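Local coordinates for putative flagellar motor switch protein FliN (Thermotoga maritima, PDB 1O6A) that probably forms part of the flagellar motor's switch complex, in the cytoplasmic C-ring that sets the direction of rotation, at residues T33-R36 with V37-I41; I84-P87 with K88-L91; T24-L27 with G28-R31. All coordinates share one frame; numbering follows the deposited sequence. Where two conformers were deposited one is given.

Contact 1: residues T33-R36 with V37-I41; sequences TLKR and VLEMI
Arg36 and Met40, one helical turn apart at the end of helix 34-39, meet side chain to side chain. From CB the arginine runs with CG anti to its own nitrogen (chi1 165°) and then bends at chi2, a kink that carries the chain along the helix instead of straight off it. Arg36 CD passes 4.1 Å from Met40 CG, NE comes slightly nearer, and the guanidinium finally lies with one face over that same methylene, which sits 3.6 Å above the plane and is offset toward the rim. The two side chains cross at about a right angle, and Met40 is a selenomethionine. One turn along another side of the helix, Lys35 and Glu39 form a salt bridge whose separation, 3.3 Å from Lys35 NZ to Glu39 OE2, marks it as weak; both residues are exposed. Leu34 and Leu38 supply the apolar counterpart, Leu34 CG lying 4.0 Å from Leu38 CD1.

The start of the helix is marked by a capping bond and its end by Met40 leaving helical angles. Thr33 is the N-cap, its OG1 accepting from Arg36 N at 3.1 Å with an angle of 158°. Regular i to i+4 bonds then tie Val37 to Thr33 and Leu38 to Leu34, whereas the bonds to Arg36 O from the amides of Glu39 and Met40 are weak. Val37 and Met40 both pack back on Met32 of strand 20-33. They also meet the second subunit: Val37 touches its Leu21, Met40 its Ile81, and the carbonyls of both accept from NH1 of its Arg90, so the short helix that follows strand 20-33 is part of the dimer interface.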
ATOM      1  N   THR A  33     -16.235   5.467  -8.978  1.00 13.11           N
ATOM      2  CA  THR A  33     -16.886   6.747  -8.916  1.00 12.27           C
ATOM      3  C   THR A  33     -17.189   7.116  -7.493  1.00 13.60           C
ATOM      4  O   THR A  33     -17.239   6.281  -6.588  1.00 10.59           O
ATOM      5  CB  THR A  33     -18.190   6.772  -9.718  1.00 13.33           C
ATOM      6  OG1 THR A  33     -19.127   5.835  -9.159  1.00 13.19           O
ATOM      7  CG2 THR A  33     -17.951   6.324 -11.161  1.00 14.62           C
ATOM      8  N   LEU A  34     -17.404   8.399  -7.298  1.00 12.94           N
ATOM      9  CA  LEU A  34     -17.855   8.882  -6.007  1.00 14.20           C
ATOM     10  C   LEU A  34     -19.145   8.210  -5.624  1.00 13.53           C
ATOM     11  O   LEU A  34     -19.319   7.818  -4.480  1.00 13.30           O
ATOM     12  CB  LEU A  34     -18.055  10.382  -6.057  1.00 14.26           C
ATOM     13  CG  LEU A  34     -18.621  11.014  -4.787  1.00 15.49           C
ATOM     14  CD1 LEU A  34     -17.739  10.721  -3.593  1.00 18.39           C
ATOM     15  CD2 LEU A  34     -18.783  12.521  -5.015  1.00 20.29           C
ATOM     16  N   LYS A  35     -20.055   8.049  -6.582  1.00 15.25           N
ATOM     17  CA  LYS A  35     -21.300   7.341  -6.324  1.00 16.48           C
ATOM     18  C   LYS A  35     -21.071   5.961  -5.721  1.00 14.66           C
ATOM     19  O   LYS A  35     -21.716   5.613  -4.737  1.00 12.02           O
ATOM     20  CB  LYS A  35     -22.160   7.240  -7.591  1.00 20.05           C
ATOM     21  CG  LYS A  35     -23.395   6.387  -7.452  1.00 24.74           C
ATOM     22  CD  LYS A  35     -24.228   6.461  -8.744  1.00 34.83           C
ATOM     23  CE  LYS A  35     -25.559   5.750  -8.603  1.00 37.75           C
ATOM     24  NZ  LYS A  35     -25.393   4.292  -8.869  1.00 41.48           N
ATOM     25  N   ARG A  36     -20.152   5.180  -6.288  1.00 12.86           N
ATOM     26  CA  ARG A  36     -19.890   3.852  -5.776  1.00 15.17           C
ATOM     27  C   ARG A  36     -19.282   3.928  -4.363  1.00 13.58           C
ATOM     28  O   ARG A  36     -19.669   3.174  -3.489  1.00 11.90           O
ATOM     29  CB  ARG A  36     -18.996   3.079  -6.733  1.00 13.42           C
ATOM     30  CG  ARG A  36     -18.353   1.824  -6.201  1.00 23.77           C
ATOM     31  CD  ARG A  36     -19.289   0.727  -5.774  1.00 30.04           C
ATOM     32  NE  ARG A  36     -18.551  -0.499  -5.368  1.00 29.69           N
ATOM     33  CZ  ARG A  36     -19.068  -1.465  -4.557  1.00 33.72           C
ATOM     34  NH1 ARG A  36     -20.295  -1.335  -4.073  1.00 32.49           N
ATOM     35  NH2 ARG A  36     -18.346  -2.560  -4.239  1.00 35.46           N
ATOM     36  N   VAL A  37     -18.414   4.916  -4.123  1.00 12.98           N
ATOM     37  CA  VAL A  37     -17.800   5.081  -2.816  1.00 14.56           C
ATOM     38  C   VAL A  37     -18.881   5.348  -1.769  1.00 14.56           C
ATOM     39  O   VAL A  37     -18.845   4.782  -0.681  1.00 14.03           O
ATOM     40  CB  VAL A  37     -16.754   6.220  -2.814  1.00 15.03           C
ATOM     41  CG1 VAL A  37     -16.234   6.467  -1.407  1.00 22.79           C
ATOM     42  CG2 VAL A  37     -15.621   5.859  -3.646  1.00 17.61           C
ATOM     43  N   LEU A  38     -19.856   6.193  -2.090  1.00 10.40           N
ATOM     44  CA  LEU A  38     -20.927   6.481  -1.156  1.00 13.18           C
ATOM     45  C   LEU A  38     -21.906   5.319  -0.932  1.00 14.20           C
ATOM     46  O   LEU A  38     -22.556   5.229   0.103  1.00 14.04           O
ATOM     47  CB  LEU A  38     -21.715   7.735  -1.575  1.00 17.38           C
ATOM     48  CG  LEU A  38     -20.799   8.946  -1.649  1.00 17.92           C
ATOM     49  CD1 LEU A  38     -21.546  10.176  -2.200  1.00 22.58           C
ATOM     50  CD2 LEU A  38     -20.155   9.235  -0.290  1.00 24.28           C
ATOM     51  N   GLU A  39     -22.030   4.456  -1.910  1.00 12.49           N
ATOM     52  CA  GLU A  39     -22.945   3.323  -1.825  1.00 14.13           C
ATOM     53  C   GLU A  39     -22.352   2.082  -1.227  1.00 12.85           C
ATOM     54  O   GLU A  39     -23.075   1.094  -0.995  1.00 16.66           O
ATOM     55  CB  GLU A  39     -23.444   2.977  -3.236  1.00 16.85           C
ATOM     56  CG  GLU A  39     -24.445   3.997  -3.751  1.00 17.99           C
ATOM     57  CD  GLU A  39     -24.849   3.745  -5.189  1.00 26.61           C
ATOM     58  OE1 GLU A  39     -24.170   2.947  -5.901  1.00 33.04           O
ATOM     59  OE2 GLU A  39     -25.829   4.400  -5.603  1.00 30.31           O
HETATM   60  N   MSE A  40     -21.040   2.030  -1.035  1.00 10.96           N
HETATM   61  CA  MSE A  40     -20.466   0.843  -0.441  1.00 11.40           C
HETATM   62  C   MSE A  40     -20.965   0.604   0.967  1.00 11.31           C
HETATM   63  O   MSE A  40     -21.245   1.546   1.713  1.00 11.72           O
HETATM   64  CB  MSE A  40     -18.933   0.932  -0.427  1.00 12.19           C
HETATM   65  CG  MSE A  40     -18.417   0.964  -1.792  1.00 20.96           C
HETATM   66 SE   MSE A  40     -16.480   0.671  -1.707  1.00 30.81          SE
HETATM   67  CE  MSE A  40     -15.977   2.028  -0.758  1.00 17.15           C
ATOM     68  N   ILE A  41     -21.031  -0.663   1.331  1.00 10.24           N
ATOM     69  CA  ILE A  41     -21.522  -1.111   2.631  1.00 10.16           C
ATOM     70  C   ILE A  41     -20.569  -2.146   3.251  1.00 10.09           C
ATOM     71  O   ILE A  41     -19.664  -2.626   2.599  1.00 10.26           O
ATOM     72  CB  ILE A  41     -22.962  -1.706   2.465  1.00 10.22           C
ATOM     73  CG1 ILE A  41     -22.972  -2.916   1.521  1.00 11.10           C
ATOM     74  CG2 ILE A  41     -23.897  -0.631   2.002  1.00 13.35           C
ATOM     75  CD1 ILE A  41     -24.237  -3.783   1.674  1.00 15.21           C
TER

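Contact 2: residues I84-P87 with K88-L91; sequences IVSP and KERL
Arg90 leaves the helix with CG beside its backbone nitrogen and bends at chi3 (-133°), which brings its guanidinium between Ile84 and Pro87, with an edge to Val85 O. Ser86 OG, placed between its own nitrogen and carbonyl carbon (chi1 73°), faces the first turn of helix 87-94. NE and NH2 of Arg90 grip Val85 O side-on, each at 2.9 Å; the oxygen lies close to the guanidinium plane, while NE stands above the carbonyl plane. Ile84 CD1 is centred over one face, 3.5 Å from Arg90 CZ, and the Pro87 ring borders the opposite face, offset toward the rim. Two bonds to one oxygen and two covered faces probably restrict the group's rotation. The cap is a reciprocal capping box: Glu89 N donates to Ser86 OG and Ser86 N to Glu89 OE1, both at 3.1 Å with angles of 158°, the carboxylate oxygen being met on its anti side. Val85 also bonds through its backbone to Ile65 of strand 63-73. While NE and NH2 turn to Val85 O, NH1 donates to the carbonyls of Val37 and Met40 of the second subunit; the positive charge is probably spread over carbonyl dipoles of both chains.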
ATOM      1  N   ILE A  84      13.754  -6.139  -6.837  1.00 14.67           N
ATOM      2  CA  ILE A  84      14.124  -4.757  -6.447  1.00 14.38           C
ATOM      3  C   ILE A  84      15.006  -4.102  -7.491  1.00 18.19           C
ATOM      4  O   ILE A  84      15.759  -4.772  -8.141  1.00 16.18           O
ATOM      5  CB  ILE A  84      14.741  -4.769  -5.043  1.00 14.09           C
ATOM      6  CG1 ILE A  84      14.886  -3.351  -4.482  1.00 17.23           C
ATOM      7  CG2 ILE A  84      16.096  -5.541  -5.035  1.00 19.39           C
ATOM      8  CD1 ILE A  84      15.154  -3.342  -2.997  1.00 19.10           C
ATOM      9  N   VAL A  85      14.893  -2.777  -7.661  1.00 15.82           N
ATOM     10  CA  VAL A  85      15.787  -2.062  -8.566  1.00 18.04           C
ATOM     11  C   VAL A  85      17.153  -1.913  -7.919  1.00 18.71           C
ATOM     12  O   VAL A  85      17.311  -2.087  -6.696  1.00 16.72           O
ATOM     13  CB  VAL A  85      15.217  -0.703  -8.967  1.00 15.23           C
ATOM     14  CG1 VAL A  85      13.882  -0.822  -9.694  1.00 19.74           C
ATOM     15  CG2 VAL A  85      15.070   0.201  -7.778  1.00 17.81           C
ATOM     16  N   SER A  86      18.155  -1.588  -8.726  1.00 18.58           N
ATOM     17  CA  SER A  86      19.518  -1.395  -8.204  1.00 19.67           C
ATOM     18  C   SER A  86      19.564  -0.225  -7.205  1.00 19.18           C
ATOM     19  O   SER A  86      18.718   0.682  -7.262  1.00 19.62           O
ATOM     20  CB  SER A  86      20.510  -1.134  -9.329  1.00 20.96           C
ATOM     21  OG  SER A  86      20.316   0.170  -9.851  1.00 22.81           O
ATOM     22  N   PRO A  87      20.532  -0.240  -6.281  1.00 19.62           N
ATOM     23  CA  PRO A  87      20.675   0.874  -5.339  1.00 19.47           C
ATOM     24  C   PRO A  87      20.821   2.224  -6.040  1.00 17.83           C
ATOM     25  O   PRO A  87      20.261   3.185  -5.566  1.00 19.24           O
ATOM     26  CB  PRO A  87      21.933   0.505  -4.530  1.00 19.12           C
ATOM     27  CG  PRO A  87      22.012  -0.974  -4.647  1.00 21.15           C
ATOM     28  CD  PRO A  87      21.557  -1.279  -6.033  1.00 18.26           C
ATOM     29  N   LYS A  88      21.520   2.279  -7.159  1.00 18.74           N
ATOM     30  CA  LYS A  88      21.600   3.495  -7.955  1.00 21.88           C
ATOM     31  C   LYS A  88      20.226   3.923  -8.481  1.00 21.66           C
ATOM     32  O   LYS A  88      19.886   5.102  -8.434  1.00 19.58           O
ATOM     33  CB  LYS A  88      22.544   3.282  -9.128  1.00 23.49           C
ATOM     34  CG  LYS A  88      22.851   4.557  -9.888  1.00 34.27           C
ATOM     35  CD  LYS A  88      24.006   4.359 -10.876  1.00 41.80           C
ATOM     36  CE  LYS A  88      23.789   5.159 -12.171  1.00 45.24           C
ATOM     37  NZ  LYS A  88      23.049   4.369 -13.200  1.00 51.93           N
ATOM     38  N   GLU A  89      19.422   2.971  -8.964  1.00 22.93           N
ATOM     39  CA  GLU A  89      18.076   3.314  -9.452  1.00 21.50           C
ATOM     40  C   GLU A  89      17.156   3.774  -8.331  1.00 19.92           C
ATOM     41  O   GLU A  89      16.271   4.604  -8.553  1.00 19.41           O
ATOM     42  CB  GLU A  89      17.460   2.152 -10.224  1.00 26.21           C
ATOM     43  CG  GLU A  89      18.209   1.855 -11.530  1.00 28.16           C
ATOM     44  CD  GLU A  89      17.778   0.562 -12.231  1.00 40.22           C
ATOM     45  OE1 GLU A  89      17.462  -0.466 -11.570  1.00 41.64           O
ATOM     46  OE2 GLU A  89      17.785   0.555 -13.481  1.00 48.92           O
ATOM     47  N   ARG A  90      17.370   3.274  -7.116  1.00 17.49           N
ATOM     48  CA  ARG A  90      16.537   3.684  -5.983  1.00 18.59           C
ATOM     49  C   ARG A  90      16.802   5.179  -5.690  1.00 19.20           C
ATOM     50  O   ARG A  90      15.882   5.958  -5.441  1.00 18.89           O
ATOM     51  CB  ARG A  90      16.865   2.850  -4.733  1.00 21.53           C
ATOM     52  CG  ARG A  90      16.485   1.398  -4.796  1.00 20.39           C
ATOM     53  CD  ARG A  90      17.050   0.543  -3.678  1.00 22.99           C
ATOM     54  NE  ARG A  90      17.625  -0.683  -4.218  1.00 18.12           N
ATOM     55  CZ  ARG A  90      18.169  -1.649  -3.504  1.00 19.42           C
ATOM     56  NH1 ARG A  90      18.268  -1.563  -2.174  1.00 18.27           N
ATOM     57  NH2 ARG A  90      18.637  -2.721  -4.142  1.00 19.01           N
ATOM     58  N   LEU A  91      18.068   5.565  -5.723  1.00 18.98           N
ATOM     59  CA  LEU A  91      18.436   6.971  -5.557  1.00 19.77           C
ATOM     60  C   LEU A  91      17.828   7.861  -6.612  1.00 21.53           C
ATOM     61  O   LEU A  91      17.362   8.966  -6.303  1.00 25.87           O
ATOM     62  CB  LEU A  91      19.952   7.130  -5.618  1.00 21.70           C
ATOM     63  CG  LEU A  91      20.640   7.156  -4.274  1.00 30.66           C
ATOM     64  CD1 LEU A  91      22.139   7.354  -4.506  1.00 31.81           C
ATOM     65  CD2 LEU A  91      20.050   8.277  -3.365  1.00 33.52           C
TER

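Contact 3: residues T24-L27 with G28-R31; sequences TVEL and GRTR
Glu26 and Arg29 join side chains across a corner in strand 20-33, the outermost strand of the antiparallel sheet within this chain, which turns at Leu27 so that the parts before and after belong to different sheets or faces. The tight part is the salt bridge. Arg29 presents its NE and NH2 edge to the carboxylate, one nitrogen to each oxygen: Arg29 NE reaches Glu26 OE1 at 2.8 Å (166°) and Arg29 NH2 reaches Glu26 OE2 at 2.9 Å (154°). Both oxygens use their syn lone pairs, yet the two planes are 36° apart, so the fork is twisted. Glu26 is extended beyond CG and Arg29 from CG to NE, which lets the pair span the corner. The looser side lies toward Arg29, which is partly exposed whereas Glu26 is buried; farther along, the exposed Arg31 packs on Pro20 of the second subunit. Behind the bridge, Leu27 packs on Leu48 of strand 45-51 and on Val70 of the second subunit, whose strand pairs antiparallel with both halves and continues the sheet across the interface. At the corner itself, the amide N of Gly28 is buried without a partner in the model.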
ATOM      1  N   THR A  24       5.425   2.133   1.990  1.00 15.23           N
ATOM      2  CA  THR A  24       4.044   1.640   1.882  0.60 15.87           C
ATOM      3  C   THR A  24       4.057   0.358   1.067  1.00 16.43           C
ATOM      4  O   THR A  24       4.802   0.256   0.083  1.00 16.35           O
ATOM      5  CB  THR A  24       3.128   2.699   1.193  0.60 16.43           C
ATOM      6  OG1 THR A  24       3.642   3.043  -0.103  0.60 13.57           O
ATOM      7  CG2 THR A  24       3.099   4.021   1.926  0.60 19.40           C
ATOM      8  N   VAL A  25       3.234  -0.618   1.456  1.00 14.84           N
ATOM      9  CA  VAL A  25       3.129  -1.848   0.740  1.00 15.33           C
ATOM     10  C   VAL A  25       1.673  -1.955   0.295  1.00 12.68           C
ATOM     11  O   VAL A  25       0.723  -1.816   1.098  1.00 16.29           O
ATOM     12  CB  VAL A  25       3.518  -3.013   1.608  1.00 13.66           C
ATOM     13  CG1 VAL A  25       3.278  -4.339   0.905  1.00 14.62           C
ATOM     14  CG2 VAL A  25       4.994  -2.886   2.073  1.00 19.02           C
ATOM     15  N   GLU A  26       1.498  -2.137  -1.008  1.00 12.76           N
ATOM     16  CA  GLU A  26       0.170  -2.126  -1.641  1.00 13.06           C
ATOM     17  C   GLU A  26      -0.175  -3.500  -2.162  1.00 13.37           C
ATOM     18  O   GLU A  26       0.632  -4.192  -2.794  1.00 14.58           O
ATOM     19  CB  GLU A  26       0.143  -1.176  -2.837  1.00 12.93           C
ATOM     20  CG  GLU A  26       0.297   0.280  -2.485  1.00 17.55           C
ATOM     21  CD  GLU A  26       0.093   1.210  -3.660  1.00 24.21           C
ATOM     22  OE1 GLU A  26      -0.279   0.741  -4.758  1.00 23.11           O
ATOM     23  OE2 GLU A  26       0.274   2.436  -3.469  1.00 22.70           O
ATOM     24  N   LEU A  27      -1.421  -3.876  -1.904  1.00 13.60           N
ATOM     25  CA  LEU A  27      -1.990  -5.114  -2.421  0.60 16.81           C
ATOM     26  C   LEU A  27      -2.518  -4.881  -3.826  1.00 18.51           C
ATOM     27  O   LEU A  27      -2.626  -5.798  -4.605  1.00 23.30           O
ATOM     28  CB  LEU A  27      -3.157  -5.592  -1.571  0.60 16.27           C
ATOM     29  CG  LEU A  27      -3.888  -6.803  -2.192  0.60 18.22           C
ATOM     30  CD1 LEU A  27      -2.941  -8.017  -2.340  0.60 20.87           C
ATOM     31  CD2 LEU A  27      -5.081  -7.142  -1.383  0.60 17.13           C
ATOM     32  N   GLY A  28      -2.882  -3.651  -4.142  1.00 15.04           N
ATOM     33  CA  GLY A  28      -3.405  -3.362  -5.455  1.00 14.05           C
ATOM     34  C   GLY A  28      -4.192  -2.073  -5.469  1.00 13.95           C
ATOM     35  O   GLY A  28      -4.423  -1.446  -4.418  1.00 13.17           O
ATOM     36  N   ARG A  29      -4.592  -1.708  -6.680  1.00 11.84           N
ATOM     37  CA  ARG A  29      -5.357  -0.490  -6.936  1.00 12.10           C
ATOM     38  C   ARG A  29      -6.533  -0.722  -7.851  1.00 13.63           C
ATOM     39  O   ARG A  29      -6.589  -1.695  -8.586  1.00 15.56           O
ATOM     40  CB  ARG A  29      -4.444   0.537  -7.622  1.00 14.94           C
ATOM     41  CG  ARG A  29      -3.195   0.893  -6.866  1.00 20.33           C
ATOM     42  CD  ARG A  29      -2.448   2.055  -7.521  1.00 17.12           C
ATOM     43  NE  ARG A  29      -1.315   2.453  -6.682  1.00 20.98           N
ATOM     44  CZ  ARG A  29      -0.586   3.536  -6.875  1.00 30.81           C
ATOM     45  NH1 ARG A  29      -0.856   4.364  -7.866  1.00 22.56           N
ATOM     46  NH2 ARG A  29       0.409   3.817  -6.052  1.00 31.51           N
ATOM     47  N   THR A  30      -7.491   0.198  -7.796  1.00 12.45           N
ATOM     48  CA  THR A  30      -8.539   0.299  -8.789  1.00 12.84           C
ATOM     49  C   THR A  30      -9.044   1.731  -8.799  1.00 11.89           C
ATOM     50  O   THR A  30      -8.435   2.603  -8.193  1.00 14.16           O
ATOM     51  CB  THR A  30      -9.662  -0.745  -8.543  1.00 15.57           C
ATOM     52  OG1 THR A  30     -10.615  -0.712  -9.612  1.00 15.50           O
ATOM     53  CG2 THR A  30     -10.446  -0.472  -7.286  1.00 15.91           C
ATOM     54  N   ARG A  31     -10.097   1.979  -9.553  1.00 12.29           N
ATOM     55  CA  ARG A  31     -10.762   3.254  -9.566  1.00 13.39           C
ATOM     56  C   ARG A  31     -12.267   3.020  -9.455  1.00 13.29           C
ATOM     57  O   ARG A  31     -12.784   1.988  -9.865  1.00 12.47           O
ATOM     58  CB  ARG A  31     -10.395   4.024 -10.818  1.00 12.96           C
ATOM     59  CG  ARG A  31      -8.934   4.394 -10.919  1.00 19.26           C
ATOM     60  CD  ARG A  31      -8.583   5.266 -12.136  1.00 22.55           C
ATOM     61  NE  ARG A  31      -9.200   4.688 -13.325  1.00 21.38           N
ATOM     62  CZ  ARG A  31      -9.960   5.328 -14.191  1.00 16.66           C
ATOM     63  NH1 ARG A  31     -10.122   6.648 -14.138  1.00 22.64           N
ATOM     64  NH2 ARG A  31     -10.474   4.650 -15.210  1.00 16.93           N
TER

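How the contacts relate
Contact 3 is the buried one, with its centre about 7 Å from that of the chain; contact 2 is a surface contact about 15 Å out, and contact 1, partly buried, lies about 25 Å out. Contacts 1 and 3 share a continuous run of chain, strand 20-33 leading into helix 34-39, whereas contact 2 begins helix 87-94 on the opposite side of the chain's centre from contact 1. Both helical contacts carry N-caps, threonine in one and serine in the other; contact 3 combines a charged pair with a glycine at the corner. Although contacts 1 and 2 are about 31 Å apart at their nearest atoms, the dimer joins the two kinds of site through Arg90.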